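Local coordinates for probable sugar ABC transporter, sugar-binding protein (Streptococcus pneumoniae, PDB 2W7Y) that binds the blood group A-trisaccharide and, as the solute-binding protein of a probable sugar ABC transporter, presumably delivers glycans for uptake, at residues A[100-105]-A[309-314]; A[132-137]-A[351-356]; A[159-164]-A[296-301]; A[302-307]-A[385-390]. All coordinates share one frame; numbering follows the deposited sequence.

How the contacts relate
The four contacts are spread over the two lobes of a solute-binding protein that holds its glycan in the cleft between them. Contact 1 closes the edge of one central sheet, with the side chain of Asp-104 about 5 Å from the bound fucose; contact 2 lies on the surface of the same side, the two centres about 20 Å apart. Contacts 3 and 4 share a second, mixed sheet, where Met-159 O and Ile-304 N, 2.8 Å apart, probably hydrogen-bond; the side chain of Met-159 lies about 6 Å from the N-acetylgalactosamine. Segment 302-307 is followed after one residue by 309-314, and contact 4 touches contact 1 where Gly-309 N packs 4.0 Å from Asp-390 OD2.

Contact 1. Residues A[100-105]-A[309-314]; sequences PDVIDL and GGITIS
Leu-105, just past strand 102-104, reaches back to Thr-312 in the middle of strand 311-313; the strands run antiparallel at 157°, their axes 4.6 Å apart. From Leu-105, CB rests against the O of Gly-310 and the carbonyl carbon of Gly-309. CG, turned away from its own carbonyl carbon (chi1 -73°), lies beside the hydrogen-bonded pair Gly-310 O and Thr-312 OG1, about equally far from both, and the branch CD1 ends 3.4 Å from Thr-312 OG1. Leu-105 also packs on Met-90 of helix 86-94.

The O of Gly-310 is gripped twice. Leu-105 N donates to it at 2.9 Å, and Thr-312 OG1 donates from the other face of the carbonyl plane, also at 2.9 Å. The same hydroxyl bonds to Thr-151.

Ile-103 and Thr-312 form the hydrogen-bonded pair: Ile-103 N to Thr-312 O is 2.9 Å, while the return bond from Thr-312 N to Ile-103 O is 2.8 Å but more bent, with 140° at the hydrogen. Their side chains run alongside each other, CG2 of Ile-103 lying 4.0 Å from CB of Thr-312. On the opposite face of the sheet Asp-104, its side chain about 5 Å from the bound fucose, packs OD2 against Gly-310 CA and accepts there from Ala-106 N.

At the far end Ser-314 N binds Asp-101 O, and a water joins Asp-101 OD2 to Ser-314 OG, which also takes the N-H of Lys-316. The backbone pairs thus define the antiparallel register, with 311-313 at the edge of the four-stranded sheet, while a carbonyl oxygen accepting two hydrogen bonds and a water bridge add polar links at the two ends.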
loop_
_atom_site.group_PDB
_atom_site.type_symbol
_atom_site.label_atom_id
_atom_site.label_comp_id
_atom_site.label_asym_id
_atom_site.label_seq_id
_atom_site.Cartn_x
_atom_site.Cartn_y
_atom_site.Cartn_z
ATOM N N PRO A 100 8.815 -1.882 -19.561
ATOM C CA PRO A 100 10.114 -2.161 -18.937
ATOM C C PRO A 100 10.299 -3.662 -18.760
ATOM O O PRO A 100 9.354 -4.352 -18.362
ATOM C CB PRO A 100 10.010 -1.467 -17.570
ATOM C CG PRO A 100 8.546 -1.257 -17.342
ATOM C CD PRO A 100 7.968 -1.035 -18.703
ATOM N N ASP A 101 11.493 -4.167 -19.072
ATOM C CA ASP A 101 11.764 -5.609 -18.996
ATOM C C ASP A 101 11.183 -6.220 -17.719
ATOM O O ASP A 101 10.376 -7.149 -17.776
ATOM C CB ASP A 101 13.265 -5.892 -19.092
ATOM C CG ASP A 101 13.839 -5.595 -20.468
ATOM O OD1 ASP A 101 15.084 -5.585 -20.585
ATOM O OD2 ASP A 101 13.067 -5.378 -21.433
ATOM N N VAL A 102 11.602 -5.686 -16.575
ATOM C CA VAL A 102 11.070 -6.073 -15.268
ATOM C C VAL A 102 10.907 -4.794 -14.461
ATOM O O VAL A 102 11.804 -3.950 -14.448
ATOM C CB VAL A 102 12.026 -7.042 -14.503
ATOM C CG1 VAL A 102 11.442 -7.439 -13.135
ATOM C CG2 VAL A 102 12.332 -8.288 -15.325
ATOM N N ILE A 103 9.755 -4.635 -13.813
ATOM C CA ILE A 103 9.565 -3.532 -12.872
ATOM C C ILE A 103 8.893 -4.010 -11.587
ATOM O O ILE A 103 7.934 -4.777 -11.637
ATOM C CB ILE A 103 8.813 -2.317 -13.509
ATOM C CG1 ILE A 103 8.806 -1.110 -12.551
ATOM C CG2 ILE A 103 7.401 -2.714 -13.977
ATOM C CD1 ILE A 103 8.598 0.237 -13.223
ATOM N N ASP A 104 9.437 -3.586 -10.448
ATOM C CA ASP A 104 8.774 -3.754 -9.160
ATOM C C ASP A 104 7.972 -2.492 -8.880
ATOM O O ASP A 104 8.528 -1.431 -8.591
ATOM C CB ASP A 104 9.776 -4.038 -8.027
ATOM C CG ASP A 104 9.111 -4.079 -6.645
ATOM O OD1 ASP A 104 9.797 -3.749 -5.652
ATOM O OD2 ASP A 104 7.909 -4.424 -6.543
ATOM N N LEU A 105 6.656 -2.631 -8.975
ATOM C CA LEU A 105 5.738 -1.510 -8.876
ATOM C C LEU A 105 5.534 -1.020 -7.446
ATOM O O LEU A 105 5.000 0.068 -7.242
ATOM C CB LEU A 105 4.403 -1.869 -9.533
ATOM C CG LEU A 105 4.435 -1.918 -11.064
ATOM C CD1 LEU A 105 3.114 -2.423 -11.598
ATOM C CD2 LEU A 105 4.759 -0.533 -11.638
ATOM N N GLY A 309 0.552 -3.945 -6.577
ATOM C CA GLY A 309 1.365 -4.323 -7.727
ATOM C C GLY A 309 2.786 -4.574 -7.259
ATOM O O GLY A 309 3.241 -3.987 -6.270
ATOM N N GLY A 310 3.489 -5.453 -7.958
ATOM C CA GLY A 310 4.861 -5.765 -7.602
ATOM C C GLY A 310 5.696 -6.058 -8.820
ATOM O O GLY A 310 5.781 -5.238 -9.733
ATOM N N ILE A 311 6.309 -7.238 -8.823
ATOM C CA ILE A 311 7.125 -7.701 -9.941
ATOM C C ILE A 311 6.249 -7.919 -11.173
ATOM O O ILE A 311 5.320 -8.728 -11.156
ATOM C CB ILE A 311 7.941 -8.961 -9.554
ATOM C CG1 ILE A 311 9.042 -8.571 -8.564
ATOM C CG2 ILE A 311 8.551 -9.635 -10.779
ATOM C CD1 ILE A 311 9.547 -9.708 -7.711
ATOM N N THR A 312 6.553 -7.159 -12.222
ATOM C CA THR A 312 5.752 -7.109 -13.440
ATOM C C THR A 312 6.699 -7.207 -14.639
ATOM O O THR A 312 7.690 -6.483 -14.713
ATOM C CB THR A 312 4.948 -5.794 -13.511
ATOM O OG1 THR A 312 4.369 -5.511 -12.233
ATOM C CG2 THR A 312 3.850 -5.892 -14.531
ATOM N N ILE A 313 6.404 -8.113 -15.567
ATOM C CA ILE A 313 7.356 -8.427 -16.639
ATOM C C ILE A 313 6.818 -8.250 -18.061
ATOM O O ILE A 313 5.670 -8.589 -18.356
ATOM C CB ILE A 313 8.056 -9.817 -16.416
ATOM C CG1 ILE A 313 8.104 -10.640 -17.706
ATOM C CG2 ILE A 313 7.364 -10.599 -15.305
ATOM C CD1 ILE A 313 8.951 -11.884 -17.630
ATOM N N SER A 314 7.672 -7.708 -18.924
ATOM C CA SER A 314 7.352 -7.462 -20.324
ATOM C C SER A 314 7.031 -8.737 -21.107
ATOM O O SER A 314 7.629 -9.785 -20.877
ATOM C CB SER A 314 8.505 -6.711 -20.994
ATOM O OG SER A 314 8.257 -6.502 -22.373
HETATM O O HOH W 1 10.705 -5.027 -22.543
#

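Contact 2. Residues A[132-137]-A[351-356]; sequences LEKNVG and NENVNV
The backbone of helix 133-136 meets the type I turn 351-354 where Asn-135 and Asn-351 bring their CA atoms to 4.1 Å. A nearly straight hydrogen bond runs from Glu-352 N to Lys-134 O, 3.0 Å long with 176° at the hydrogen. The CA of Asn-351 also lies against the O of Asn-135, a further CA-H...O contact.

Lys-134 supplies the long reach. Its chain bends at chi3 (139°) and crosses the side chain of Asn-353 at about a right angle, so that CD passes 3.2 Å from Asn-353 OD1 before NZ bonds to the same oxygen at 3.1 Å. The ammonium sits above the plane of that amide. Glu-352, whose chain is extended beyond CG, lies along the bare backbone of Gly-137; its OE2 ends 3.6 Å from Gly-137 CA. Its other oxygen, OE1, is 5.6 Å from Lys-134 NZ, too far for a salt bridge, though the opposite charges may attract weakly.

Further in, Asn-135 and Asn-351 run side by side with their amide planes 40° apart. Two donors face each other here, the ND2 atoms being 3.3 Å apart, and each is satisfied by a different acceptor: Asn-135 ND2 by the O of Thr-333, Asn-351 ND2 by Asp-335 OD1. The oxygen of Asn-351 turns back on its own segment, where OD1 accepts from Asn-353 N at 3.0 Å, from above the amide plane.

This last bond closes an Asx turn that overlaps the type I turn, both starting at Asn-351, in the loop between helices 335-343 and 356-361, which packs against the short helix 133-136 at the protein surface.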
loop_
_atom_site.group_PDB
_atom_site.type_symbol
_atom_site.label_atom_id
_atom_site.label_comp_id
_atom_site.label_asym_id
_atom_site.label_seq_id
_atom_site.Cartn_x
_atom_site.Cartn_y
_atom_site.Cartn_z
ATOM N N LEU A 132 3.960 -22.649 -6.986
ATOM C CA LEU A 132 4.283 -21.448 -6.212
ATOM C C LEU A 132 3.043 -20.679 -5.748
ATOM O O LEU A 132 3.104 -19.466 -5.546
ATOM C CB LEU A 132 5.213 -20.524 -7.012
ATOM C CG LEU A 132 6.498 -21.084 -7.635
ATOM C CD1 LEU A 132 7.054 -20.100 -8.642
ATOM C CD2 LEU A 132 7.543 -21.431 -6.580
ATOM N N GLU A 133 1.925 -21.389 -5.585
ATOM C CA GLU A 133 0.688 -20.809 -5.049
ATOM C C GLU A 133 0.928 -20.203 -3.666
ATOM O O GLU A 133 0.535 -19.065 -3.399
ATOM C CB GLU A 133 -0.423 -21.864 -4.960
ATOM C CG GLU A 133 -1.097 -22.213 -6.286
ATOM C CD GLU A 133 -0.390 -23.315 -7.081
ATOM O OE1 GLU A 133 0.681 -23.803 -6.650
ATOM O OE2 GLU A 133 -0.919 -23.699 -8.149
ATOM N N LYS A 134 1.577 -20.982 -2.799
ATOM C CA LYS A 134 1.890 -20.575 -1.428
ATOM C C LYS A 134 2.923 -19.456 -1.362
ATOM O O LYS A 134 2.870 -18.605 -0.470
ATOM C CB LYS A 134 2.398 -21.771 -0.619
ATOM C CG LYS A 134 1.340 -22.464 0.203
ATOM C CD LYS A 134 1.989 -23.175 1.378
ATOM C CE LYS A 134 1.165 -23.023 2.643
ATOM N NZ LYS A 134 1.973 -23.234 3.878
ATOM N N ASN A 135 3.865 -19.475 -2.303
ATOM C CA ASN A 135 4.944 -18.495 -2.359
ATOM C C ASN A 135 4.471 -17.088 -2.714
ATOM O O ASN A 135 5.023 -16.105 -2.221
ATOM C CB ASN A 135 6.028 -18.946 -3.342
ATOM C CG ASN A 135 6.706 -20.235 -2.921
ATOM O OD1 ASN A 135 6.142 -21.317 -3.065
ATOM N ND2 ASN A 135 7.929 -20.125 -2.408
ATOM N N VAL A 136 3.458 -16.997 -3.574
ATOM C CA VAL A 136 2.903 -15.701 -3.983
ATOM C C VAL A 136 1.762 -15.254 -3.063
ATOM O O VAL A 136 1.398 -14.072 -3.047
ATOM C CB VAL A 136 2.453 -15.689 -5.474
ATOM C CG1 VAL A 136 3.632 -16.012 -6.389
ATOM C CG2 VAL A 136 1.286 -16.652 -5.718
ATOM N N GLY A 137 1.209 -16.210 -2.312
ATOM C CA GLY A 137 0.191 -15.958 -1.297
ATOM C C GLY A 137 -1.052 -15.246 -1.788
ATOM O O GLY A 137 -1.734 -15.726 -2.695
ATOM N N ASN A 351 5.012 -14.943 0.934
ATOM C CA ASN A 351 5.183 -16.381 1.095
ATOM C C ASN A 351 4.569 -16.875 2.398
ATOM O O ASN A 351 5.030 -16.528 3.487
ATOM C CB ASN A 351 6.665 -16.746 1.021
ATOM C CG ASN A 351 6.905 -18.235 0.863
ATOM O OD1 ASN A 351 6.011 -19.054 1.077
ATOM N ND2 ASN A 351 8.125 -18.592 0.488
ATOM N N GLU A 352 3.533 -17.699 2.265
ATOM C CA GLU A 352 2.768 -18.196 3.407
ATOM C C GLU A 352 3.479 -19.315 4.169
ATOM O O GLU A 352 2.994 -19.767 5.211
ATOM C CB GLU A 352 1.370 -18.629 2.960
ATOM C CG GLU A 352 0.509 -17.450 2.510
ATOM C CD GLU A 352 -0.821 -17.861 1.905
ATOM O OE1 GLU A 352 -1.035 -19.067 1.657
ATOM O OE2 GLU A 352 -1.655 -16.963 1.678
ATOM N N ASN A 353 4.629 -19.749 3.646
ATOM C CA ASN A 353 5.493 -20.715 4.324
ATOM C C ASN A 353 6.326 -20.070 5.428
ATOM O O ASN A 353 6.867 -20.762 6.284
ATOM C CB ASN A 353 6.425 -21.411 3.326
ATOM C CG ASN A 353 5.695 -22.374 2.404
ATOM O OD1 ASN A 353 4.871 -23.175 2.847
ATOM N ND2 ASN A 353 6.015 -22.313 1.116
ATOM N N VAL A 354 6.439 -18.744 5.392
ATOM C CA VAL A 354 7.166 -17.995 6.415
ATOM C C VAL A 354 6.260 -17.781 7.622
ATOM O O VAL A 354 5.218 -17.129 7.522
ATOM C CB VAL A 354 7.685 -16.637 5.884
ATOM C CG1 VAL A 354 8.414 -15.873 6.983
ATOM C CG2 VAL A 354 8.602 -16.845 4.699
ATOM N N ASN A 355 6.662 -18.349 8.757
ATOM C CA ASN A 355 5.885 -18.259 9.988
ATOM C C ASN A 355 6.130 -16.933 10.710
ATOM O O ASN A 355 7.008 -16.829 11.567
ATOM C CB ASN A 355 6.181 -19.454 10.902
ATOM C CG ASN A 355 5.035 -19.763 11.856
ATOM O OD1 ASN A 355 4.128 -18.952 12.054
ATOM N ND2 ASN A 355 5.073 -20.951 12.452
ATOM N N VAL A 356 5.334 -15.932 10.353
ATOM C CA VAL A 356 5.452 -14.571 10.887
ATOM C C VAL A 356 5.299 -14.500 12.413
ATOM O O VAL A 356 6.034 -13.765 13.076
ATOM C CB VAL A 356 4.450 -13.601 10.180
ATOM C CG1 VAL A 356 4.167 -12.365 11.025
ATOM C CG2 VAL A 356 4.967 -13.215 8.798
#

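Contact 3. Residues A[159-164]-A[296-301]; sequences MGLWYN and GIYPAG
Leu-161 lays its CD1 methyl over one face of the Tyr-298 ring, 3.9 Å from the centroid and 20° off the ring normal, displaced toward the rim near CD1 and CE1. This is a CH-pi contact in which the two side chains meet at a slant. The leucine reaches it from a congested rotamer, CG lying between the backbone N and the carbonyl carbon (chi1 88°), which swings the branch toward the other segment. Its second methyl, CD2, drops onto the bare backbone of Gly-296, 3.3 Å from the carbonyl carbon.

The ring of Tyr-298 carries its hydroxyl to the backbone of Gly-160, OH lying 2.9 Å from Gly-160 O. The CG of Met-159, present as selenomethionine with its side chain about 6 Å from the bound N-acetylgalactosamine, approaches the same hydroxyl more loosely. Helix 207-215 contributes Arg-209, Leu-210 and Thr-213 around the tyrosine.

In the backbone, Leu-161 and Gly-296 make an antiparallel hydrogen-bonded pair. Leu-161 N reaches Gly-296 O at 2.7 Å, and Gly-296 N reaches Leu-161 O at 2.9 Å; each donor stands out of the plane of the carbonyl it meets. Gly-160 offers no side chain, and its CA runs close past Gly-296 O and the CG2 of Ile-297.

The pairing is that of neighbouring antiparallel strands, 157-164 with 293-296, in the mixed central sheet of one lobe, where chain 296-301 leaves its strand and packs Tyr-298 against helix 207-215.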
loop_
_atom_site.group_PDB
_atom_site.type_symbol
_atom_site.label_atom_id
_atom_site.label_comp_id
_atom_site.label_asym_id
_atom_site.label_seq_id
_atom_site.Cartn_x
_atom_site.Cartn_y
_atom_site.Cartn_z
HETATM N N MSE A 159 -2.132 -3.310 5.745
HETATM C CA MSE A 159 -2.197 -1.957 6.293
HETATM C C MSE A 159 -3.284 -1.697 7.345
HETATM O O MSE A 159 -4.483 -1.755 7.053
HETATM C CB MSE A 159 -2.301 -0.944 5.150
HETATM C CG MSE A 159 -2.704 0.449 5.580
HETATM SE SE MSE A 159 -2.297 1.768 4.225
HETATM C CE MSE A 159 -3.144 0.939 2.696
ATOM N N GLY A 160 -2.842 -1.405 8.565
ATOM C CA GLY A 160 -3.689 -0.789 9.580
ATOM C C GLY A 160 -3.302 0.675 9.689
ATOM O O GLY A 160 -3.175 1.372 8.680
ATOM N N LEU A 161 -3.106 1.151 10.913
ATOM C CA LEU A 161 -2.618 2.511 11.114
ATOM C C LEU A 161 -1.689 2.585 12.333
ATOM O O LEU A 161 -1.483 1.578 13.022
ATOM C CB LEU A 161 -3.795 3.517 11.162
ATOM C CG LEU A 161 -4.643 3.962 12.374
ATOM C CD1 LEU A 161 -6.085 4.226 11.934
ATOM C CD2 LEU A 161 -4.643 3.015 13.545
ATOM N N TRP A 162 -1.114 3.762 12.575
ATOM C CA TRP A 162 -0.245 3.970 13.731
ATOM C C TRP A 162 -0.712 5.166 14.546
ATOM O O TRP A 162 -1.221 6.138 13.992
ATOM C CB TRP A 162 1.211 4.150 13.298
ATOM C CG TRP A 162 1.752 2.977 12.527
ATOM C CD1 TRP A 162 1.689 2.784 11.174
ATOM C CD2 TRP A 162 2.435 1.837 13.063
ATOM N NE1 TRP A 162 2.293 1.599 10.836
ATOM C CE2 TRP A 162 2.756 0.994 11.974
ATOM C CE3 TRP A 162 2.812 1.446 14.357
ATOM C CZ2 TRP A 162 3.434 -0.222 12.141
ATOM C CZ3 TRP A 162 3.480 0.240 14.523
ATOM C CH2 TRP A 162 3.789 -0.580 13.419
ATOM N N TYR A 163 -0.544 5.089 15.862
ATOM C CA TYR A 163 -0.956 6.177 16.743
ATOM C C TYR A 163 0.018 6.385 17.899
ATOM O O TYR A 163 0.701 5.447 18.325
ATOM C CB TYR A 163 -2.385 5.954 17.257
ATOM C CG TYR A 163 -2.507 4.980 18.409
ATOM C CD1 TYR A 163 -2.450 3.603 18.193
ATOM C CD2 TYR A 163 -2.698 5.438 19.716
ATOM C CE1 TYR A 163 -2.568 2.704 19.247
ATOM C CE2 TYR A 163 -2.817 4.547 20.779
ATOM C CZ TYR A 163 -2.748 3.183 20.537
ATOM O OH TYR A 163 -2.868 2.301 21.580
ATOM N N ASN A 164 0.085 7.624 18.383
ATOM C CA ASN A 164 0.908 7.973 19.533
ATOM C C ASN A 164 0.121 7.789 20.828
ATOM O O ASN A 164 -0.818 8.541 21.105
ATOM C CB ASN A 164 1.428 9.410 19.407
ATOM C CG ASN A 164 2.511 9.742 20.426
ATOM O OD1 ASN A 164 2.358 9.504 21.623
ATOM N ND2 ASN A 164 3.611 10.309 19.950
ATOM N N GLY A 296 -2.640 0.149 15.256
ATOM C CA GLY A 296 -4.071 -0.021 15.427
ATOM C C GLY A 296 -4.692 -0.216 14.064
ATOM O O GLY A 296 -3.988 -0.268 13.059
ATOM N N ILE A 297 -6.013 -0.325 14.018
ATOM C CA ILE A 297 -6.728 -0.370 12.740
ATOM C C ILE A 297 -7.841 0.679 12.713
ATOM O O ILE A 297 -7.979 1.470 13.649
ATOM C CB ILE A 297 -7.252 -1.800 12.377
ATOM C CG1 ILE A 297 -8.151 -2.368 13.486
ATOM C CG2 ILE A 297 -6.083 -2.741 12.062
ATOM C CD1 ILE A 297 -8.926 -3.604 13.090
ATOM N N TYR A 298 -8.629 0.668 11.643
ATOM C CA TYR A 298 -9.612 1.710 11.364
ATOM C C TYR A 298 -10.957 1.446 12.051
ATOM O O TYR A 298 -11.234 0.302 12.423
ATOM C CB TYR A 298 -9.768 1.864 9.845
ATOM C CG TYR A 298 -8.474 2.248 9.159
ATOM C CD1 TYR A 298 -8.179 3.582 8.880
ATOM C CD2 TYR A 298 -7.530 1.279 8.815
ATOM C CE1 TYR A 298 -6.985 3.937 8.258
ATOM C CE2 TYR A 298 -6.339 1.620 8.199
ATOM C CZ TYR A 298 -6.068 2.949 7.925
ATOM O OH TYR A 298 -4.880 3.287 7.319
ATOM N N PRO A 299 -11.782 2.506 12.246
ATOM C CA PRO A 299 -13.083 2.407 12.929
ATOM C C PRO A 299 -13.958 1.249 12.452
ATOM O O PRO A 299 -13.933 0.891 11.267
ATOM C CB PRO A 299 -13.753 3.738 12.595
ATOM C CG PRO A 299 -12.635 4.679 12.422
ATOM C CD PRO A 299 -11.498 3.897 11.837
ATOM N N ALA A 300 -14.722 0.688 13.389
ATOM C CA ALA A 300 -15.560 -0.498 13.168
ATOM C C ALA A 300 -14.755 -1.767 12.848
ATOM O O ALA A 300 -15.267 -2.697 12.224
ATOM C CB ALA A 300 -16.639 -0.226 12.101
ATOM N N GLY A 301 -13.499 -1.799 13.300
ATOM C CA GLY A 301 -12.631 -2.966 13.148
ATOM C C GLY A 301 -12.264 -3.322 11.718
ATOM O O GLY A 301 -12.154 -4.499 11.379
#

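Contact 4. Residues A[302-307]-A[385-390]; sequences VAISSS and VPTVSD
Backbone bonds join Ile-304 and Val-385 as a parallel bridge: Val-385 N donates to Ala-303 O at 3.1 Å, and Val-385 O accepts from Ser-305 N at 2.8 Å. The same oxygen receives the CA-H of Ile-304.

Apolar contacts follow on one side of this bridge. Val-385 CG2, wedged between its own backbone N and carbonyl carbon, is met by Ile-304 CG1 at 4.1 Å and by Val-302 CG1 slightly farther off. The other branch of Ile-304, CG2, meets the methyl of Thr-387 at 3.7 Å, the two side chains crossing at about a right angle.

The polar group gathers at the helix start. Thr-387, the N-cap, takes the N-H of Asp-390 on OG1 at 3.3 Å, and that hydroxyl also has a weak hydrogen bond with Ser-306 OG at 3.4 Å. Asp-390 turns its OD1 against the CB of Ser-306, 3.2 Å away, and accepts from Gly-308 N.

Within its sheet, strand 302-306 pairs antiparallel with 157-164 and parallel with 383-385, with helix 207-215 packed on Ile-304 and Val-385, helix 139-142 beside Ser-306 and Asp-390, and helix 388-392 starting two residues after strand 383-385.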
loop_
_atom_site.group_PDB
_atom_site.type_symbol
_atom_site.label_atom_id
_atom_site.label_comp_id
_atom_site.label_asym_id
_atom_site.label_seq_id
_atom_site.Cartn_x
_atom_site.Cartn_y
_atom_site.Cartn_z
ATOM N N VAL A 302 -12.060 -2.303 10.885
ATOM C CA VAL A 302 -11.701 -2.504 9.480
ATOM C C VAL A 302 -10.202 -2.284 9.264
ATOM O O VAL A 302 -9.602 -1.393 9.865
ATOM C CB VAL A 302 -12.537 -1.597 8.532
ATOM C CG1 VAL A 302 -12.195 -1.855 7.066
ATOM C CG2 VAL A 302 -14.029 -1.813 8.759
ATOM N N ALA A 303 -9.604 -3.122 8.419
ATOM C CA ALA A 303 -8.208 -2.970 8.019
ATOM C C ALA A 303 -8.064 -3.165 6.515
ATOM O O ALA A 303 -8.963 -3.687 5.859
ATOM C CB ALA A 303 -7.317 -3.949 8.780
ATOM N N ILE A 304 -6.935 -2.720 5.971
ATOM C CA ILE A 304 -6.632 -2.919 4.560
ATOM C C ILE A 304 -5.763 -4.170 4.406
ATOM O O ILE A 304 -4.740 -4.314 5.083
ATOM C CB ILE A 304 -5.951 -1.665 3.930
ATOM C CG1 ILE A 304 -6.952 -0.506 3.845
ATOM C CG2 ILE A 304 -5.395 -1.982 2.541
ATOM C CD1 ILE A 304 -6.338 0.883 3.821
ATOM N N SER A 305 -6.198 -5.079 3.536
ATOM C CA SER A 305 -5.413 -6.261 3.195
ATOM C C SER A 305 -5.509 -6.551 1.712
ATOM O O SER A 305 -6.476 -7.157 1.234
ATOM C CB SER A 305 -5.849 -7.486 3.999
ATOM O OG SER A 305 -4.904 -8.534 3.849
ATOM N N SER A 306 -4.503 -6.086 0.984
ATOM C CA SER A 306 -4.396 -6.373 -0.430
ATOM C C SER A 306 -2.973 -6.772 -0.782
ATOM O O SER A 306 -2.102 -6.843 0.094
ATOM C CB SER A 306 -4.877 -5.190 -1.270
ATOM O OG SER A 306 -4.082 -4.054 -1.018
ATOM N N SER A 307 -2.758 -7.071 -2.058
ATOM C CA SER A 307 -1.459 -7.486 -2.553
ATOM C C SER A 307 -0.636 -6.271 -2.938
ATOM O O SER A 307 0.502 -6.116 -2.490
ATOM C CB SER A 307 -1.630 -8.401 -3.766
ATOM O OG SER A 307 -2.518 -9.465 -3.474
ATOM N N VAL A 385 -10.583 -4.993 3.625
ATOM C CA VAL A 385 -10.805 -4.490 2.265
ATOM C C VAL A 385 -9.508 -4.441 1.438
ATOM O O VAL A 385 -8.420 -4.347 2.007
ATOM C CB VAL A 385 -11.488 -3.075 2.257
ATOM C CG1 VAL A 385 -12.907 -3.149 2.806
ATOM C CG2 VAL A 385 -10.661 -2.044 3.019
ATOM N N PRO A 386 -9.619 -4.533 0.094
ATOM C CA PRO A 386 -8.451 -4.296 -0.750
ATOM C C PRO A 386 -8.274 -2.797 -1.008
ATOM O O PRO A 386 -9.166 -2.007 -0.694
ATOM C CB PRO A 386 -8.805 -5.030 -2.046
ATOM C CG PRO A 386 -10.289 -4.942 -2.129
ATOM C CD PRO A 386 -10.812 -4.879 -0.706
ATOM N N THR A 387 -7.137 -2.404 -1.569
ATOM C CA THR A 387 -6.910 -0.990 -1.873
ATOM C C THR A 387 -7.701 -0.584 -3.108
ATOM O O THR A 387 -7.843 -1.375 -4.053
ATOM C CB THR A 387 -5.425 -0.661 -2.118
ATOM O OG1 THR A 387 -4.911 -1.523 -3.140
ATOM C CG2 THR A 387 -4.609 -0.821 -0.849
ATOM N N VAL A 388 -8.218 0.644 -3.083
ATOM C CA VAL A 388 -8.843 1.278 -4.247
ATOM C C VAL A 388 -7.980 1.084 -5.500
ATOM O O VAL A 388 -8.497 0.764 -6.575
ATOM C CB VAL A 388 -9.102 2.796 -3.994
ATOM C CG1 VAL A 388 -9.354 3.551 -5.299
ATOM C CG2 VAL A 388 -10.266 2.992 -3.025
ATOM N N SER A 389 -6.670 1.260 -5.338
ATOM C CA SER A 389 -5.698 1.109 -6.417
ATOM C C SER A 389 -5.719 -0.270 -7.080
ATOM O O SER A 389 -5.646 -0.369 -8.301
ATOM C CB SER A 389 -4.291 1.414 -5.893
ATOM O OG SER A 389 -3.380 1.578 -6.963
ATOM N N ASP A 390 -5.815 -1.325 -6.272
ATOM C CA ASP A 390 -5.800 -2.705 -6.769
ATOM C C ASP A 390 -7.053 -3.052 -7.558
ATOM O O ASP A 390 -6.982 -3.654 -8.633
ATOM C CB ASP A 390 -5.635 -3.695 -5.608
ATOM C CG ASP A 390 -4.180 -3.900 -5.207
ATOM O OD1 ASP A 390 -3.934 -4.720 -4.298
ATOM O OD2 ASP A 390 -3.285 -3.258 -5.797
#